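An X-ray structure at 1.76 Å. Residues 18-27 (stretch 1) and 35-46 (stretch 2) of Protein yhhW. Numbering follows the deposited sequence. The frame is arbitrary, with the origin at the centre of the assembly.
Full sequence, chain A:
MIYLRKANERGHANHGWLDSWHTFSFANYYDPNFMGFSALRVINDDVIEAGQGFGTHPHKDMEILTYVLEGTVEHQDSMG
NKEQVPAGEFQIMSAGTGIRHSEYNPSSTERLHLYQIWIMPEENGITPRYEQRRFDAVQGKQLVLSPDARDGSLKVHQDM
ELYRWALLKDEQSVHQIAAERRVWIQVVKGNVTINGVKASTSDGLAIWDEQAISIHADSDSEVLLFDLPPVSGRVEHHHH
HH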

# COMPACT_ATOMS: atom_id res chain seq x y z
N LEU A 18 17.00 4.98 7.32
CA LEU A 18 15.75 4.30 6.99
C LEU A 18 15.39 3.31 8.08
O LEU A 18 16.23 2.54 8.55
CB LEU A 18 15.89 3.55 5.66
CG LEU A 18 14.74 2.61 5.32
CD1 LEU A 18 13.50 3.42 4.95
CD2 LEU A 18 15.13 1.71 4.17
N ASP A 19 14.12 3.34 8.49
CA ASP A 19 13.58 2.42 9.49
C ASP A 19 12.38 1.80 8.77
O ASP A 19 11.40 2.49 8.49
CB ASP A 19 13.12 3.19 10.73
CG ASP A 19 12.63 2.28 11.83
OD1 ASP A 19 13.47 1.57 12.42
OD2 ASP A 19 11.41 2.26 12.10
N SER A 20 12.46 0.51 8.48
CA SER A 20 11.40 -0.15 7.72
C SER A 20 10.75 -1.39 8.36
O SER A 20 11.43 -2.27 8.88
CB SER A 20 11.98 -0.52 6.34
OG SER A 20 11.00 -1.06 5.47
N TRP A 21 9.43 -1.44 8.32
CA TRP A 21 8.69 -2.59 8.83
C TRP A 21 8.12 -3.30 7.60
O TRP A 21 7.43 -2.69 6.79
CB TRP A 21 7.57 -2.15 9.77
CG TRP A 21 8.10 -1.53 11.02
CD1 TRP A 21 8.57 -0.25 11.18
CD2 TRP A 21 8.32 -2.19 12.28
NE1 TRP A 21 9.06 -0.08 12.45
CE2 TRP A 21 8.92 -1.25 13.15
CE3 TRP A 21 8.06 -3.48 12.75
CZ2 TRP A 21 9.27 -1.56 14.46
CZ3 TRP A 21 8.41 -3.79 14.06
CH2 TRP A 21 9.01 -2.84 14.90
N HIS A 22 8.43 -4.58 7.47
CA HIS A 22 7.97 -5.37 6.33
C HIS A 22 6.78 -6.25 6.65
O HIS A 22 6.84 -7.08 7.55
CB HIS A 22 9.10 -6.28 5.84
CG HIS A 22 10.37 -5.56 5.53
ND1 HIS A 22 10.47 -4.63 4.52
CD2 HIS A 22 11.59 -5.61 6.12
CE1 HIS A 22 11.69 -4.14 4.49
NE2 HIS A 22 12.39 -4.72 5.45
N THR A 23 5.70 -6.08 5.89
CA THR A 23 4.53 -6.90 6.12
C THR A 23 4.74 -8.31 5.57
O THR A 23 4.25 -9.28 6.16
CB THR A 23 3.29 -6.29 5.45
OG1 THR A 23 2.94 -5.07 6.13
CG2 THR A 23 2.12 -7.26 5.51
N PHE A 24 5.46 -8.42 4.46
CA PHE A 24 5.75 -9.70 3.81
C PHE A 24 7.25 -9.88 3.63
O PHE A 24 8.01 -8.91 3.70
CB PHE A 24 5.11 -9.78 2.41
CG PHE A 24 3.64 -9.51 2.39
CD1 PHE A 24 2.74 -10.45 2.87
CD2 PHE A 24 3.15 -8.31 1.89
CE1 PHE A 24 1.38 -10.20 2.87
CE2 PHE A 24 1.79 -8.05 1.88
CZ PHE A 24 0.90 -9.00 2.37
N SER A 25 7.65 -11.13 3.37
CA SER A 25 9.05 -11.45 3.14
C SER A 25 9.60 -10.40 2.17
O SER A 25 9.02 -10.15 1.11
CB SER A 25 9.18 -12.84 2.51
OG SER A 25 8.52 -13.81 3.30
N PHE A 26 10.72 -9.79 2.54
CA PHE A 26 11.34 -8.76 1.71
C PHE A 26 12.85 -8.86 1.80
O PHE A 26 13.41 -8.95 2.90
CB PHE A 26 10.90 -7.37 2.18
CG PHE A 26 11.27 -6.27 1.23
CD1 PHE A 26 10.56 -6.08 0.05
CD2 PHE A 26 12.34 -5.42 1.51
CE1 PHE A 26 10.90 -5.05 -0.83
CE2 PHE A 26 12.69 -4.39 0.63
CZ PHE A 26 11.97 -4.21 -0.54
N ALA A 27 13.52 -8.83 0.65
CA ALA A 27 14.97 -8.90 0.62
C ALA A 27 15.47 -10.07 1.46
O ALA A 27 15.23 -11.23 1.12
CB ALA A 27 15.57 -7.60 1.12
N MSE A 35 4.16 -14.68 2.76
CA MSE A 35 5.10 -14.66 1.64
C MSE A 35 4.66 -13.62 0.62
O MSE A 35 5.48 -13.03 -0.08
CB MSE A 35 5.13 -16.03 0.96
CG MSE A 35 5.67 -17.18 1.80
SE MSE A 35 7.41 -17.01 2.26
CE MSE A 35 8.08 -16.06 0.88
N GLY A 36 3.35 -13.40 0.55
CA GLY A 36 2.78 -12.46 -0.39
C GLY A 36 1.32 -12.85 -0.54
O GLY A 36 1.02 -14.03 -0.72
N PHE A 37 0.42 -11.87 -0.47
CA PHE A 37 -1.02 -12.13 -0.55
C PHE A 37 -1.59 -11.84 -1.93
O PHE A 37 -1.88 -10.69 -2.27
CB PHE A 37 -1.73 -11.27 0.51
CG PHE A 37 -3.14 -11.69 0.78
CD1 PHE A 37 -3.42 -12.87 1.45
CD2 PHE A 37 -4.20 -10.88 0.38
CE1 PHE A 37 -4.73 -13.24 1.73
CE2 PHE A 37 -5.51 -11.24 0.66
CZ PHE A 37 -5.78 -12.42 1.33
N SER A 38 -1.78 -12.90 -2.72
CA SER A 38 -2.29 -12.77 -4.08
C SER A 38 -1.33 -11.86 -4.86
O SER A 38 -0.12 -12.06 -4.79
CB SER A 38 -3.71 -12.18 -4.09
OG SER A 38 -4.23 -12.12 -5.41
N ALA A 39 -1.86 -10.87 -5.57
CA ALA A 39 -1.01 -9.96 -6.35
C ALA A 39 -0.27 -8.95 -5.45
O ALA A 39 0.63 -8.25 -5.92
CB ALA A 39 -1.86 -9.21 -7.37
N LEU A 40 -0.64 -8.89 -4.18
CA LEU A 40 0.01 -7.97 -3.24
C LEU A 40 1.29 -8.65 -2.75
O LEU A 40 1.24 -9.61 -1.99
CB LEU A 40 -0.92 -7.67 -2.07
CG LEU A 40 -0.45 -6.60 -1.08
CD1 LEU A 40 -0.13 -5.31 -1.81
CD2 LEU A 40 -1.53 -6.39 -0.03
N ARG A 41 2.43 -8.13 -3.18
CA ARG A 41 3.70 -8.72 -2.82
C ARG A 41 4.49 -8.02 -1.72
O ARG A 41 5.18 -8.66 -0.94
CB ARG A 41 4.58 -8.85 -4.07
CG ARG A 41 4.01 -9.76 -5.16
CD ARG A 41 3.66 -11.14 -4.59
NE ARG A 41 3.33 -12.10 -5.63
CZ ARG A 41 4.21 -12.59 -6.51
NH1 ARG A 41 5.47 -12.19 -6.48
NH2 ARG A 41 3.82 -13.47 -7.42
N VAL A 42 4.39 -6.69 -1.66
CA VAL A 42 5.14 -5.93 -0.68
C VAL A 42 4.37 -4.77 -0.03
O VAL A 42 3.61 -4.06 -0.70
CB VAL A 42 6.41 -5.32 -1.33
CG1 VAL A 42 7.24 -4.57 -0.30
CG2 VAL A 42 7.24 -6.42 -1.99
N ILE A 43 4.56 -4.61 1.27
CA ILE A 43 3.98 -3.50 2.03
C ILE A 43 5.05 -3.13 3.03
O ILE A 43 5.24 -3.79 4.06
CB ILE A 43 2.70 -3.85 2.83
CG1 ILE A 43 1.48 -3.92 1.90
CG2 ILE A 43 2.41 -2.74 3.86
CD1 ILE A 43 1.53 -5.04 0.94
N ASN A 44 5.79 -2.08 2.71
CA ASN A 44 6.84 -1.61 3.59
C ASN A 44 6.42 -0.28 4.19
O ASN A 44 6.01 0.64 3.50
CB ASN A 44 8.16 -1.47 2.83
CG ASN A 44 8.77 -2.81 2.46
OD1 ASN A 44 8.45 -3.83 3.06
ND2 ASN A 44 9.66 -2.80 1.47
N ASP A 45 6.51 -0.23 5.51
CA ASP A 45 6.18 0.95 6.30
C ASP A 45 7.53 1.61 6.54
O ASP A 45 8.25 1.22 7.45
CB ASP A 45 5.56 0.49 7.62
CG ASP A 45 5.01 1.64 8.45
OD1 ASP A 45 5.62 2.73 8.44
OD2 ASP A 45 3.98 1.42 9.13
N ASP A 46 7.87 2.61 5.72
CA ASP A 46 9.18 3.27 5.84
C ASP A 46 9.20 4.67 6.43
O ASP A 46 8.35 5.51 6.15
CB ASP A 46 9.87 3.36 4.47
CG ASP A 46 9.97 2.02 3.76
OD1 ASP A 46 10.09 0.99 4.45
OD2 ASP A 46 9.94 2.01 2.51
O HOH W 1 4.25 -2.86 6.91
O HOH W 2 6.54 -6.36 2.75

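The contact is a short antiparallel β pairing, strand 18-22 against strand 40-46, extended beyond the strand end by a phenylalanine packed into the chain of stretch 2. The strand axes approach to 4.6 Å, their directions differ by 146°, and together the stretches bury 765 Å².

Register is fixed by Trp21 and Asp45, a hydrogen-bonded pair in which Trp21 N donates to Asp45 O (3.0 Å, 164°) and Asp45 N to Trp21 O (2.9 Å, 175°). Thr23 N continues the ladder to Ile43 O (3.0 Å, 162°). The alpha carbons add close approaches to carbonyls: Asn44 CA lies 3.4 Å from Trp21 O, between these rungs, and Ser20 CA 3.4 Å from Asp45 O, beyond the Trp21-Asp45 pair.

Side chains alternate accordingly. Ser20, His22, Asn44 and Asp46 share one face, Trp21 and Asp45 the other. On the first, Ser20 OG donates a very short hydrogen bond to Asp46 OD1 (2.5 Å); a small hydroxyl suits this buried site because it reaches the carboxylate directly across a non-hydrogen-bonded pair.

Where the pairing ends, water 2 accepts from both Phe24 N (2.9 Å) and Ile43 N (3.0 Å), joining backbone amides that do not meet directly. Water 1 lies 2.7 Å from Thr23 OG1 and donates to Ile43 O (3.2 Å), adding a second bridge.

Phe24, with 127 Å² covered, makes the largest contribution. Its CB points toward stretch 2, and its flat ring uses both face and edge: Gly36 CA sits over one face, 4.3 Å from the centroid and 27° off the normal, while Ile43 CD1 meets the edge, 3.2 Å from Phe24 CE2. Leu40 CG lies 4.0 Å from Phe24 CE2, and Phe37 CB 3.9 Å from Phe24 CZ. Nearby, Phe26 CD1 packs 3.7 Å from Val42 CG1, extending the apolar contact.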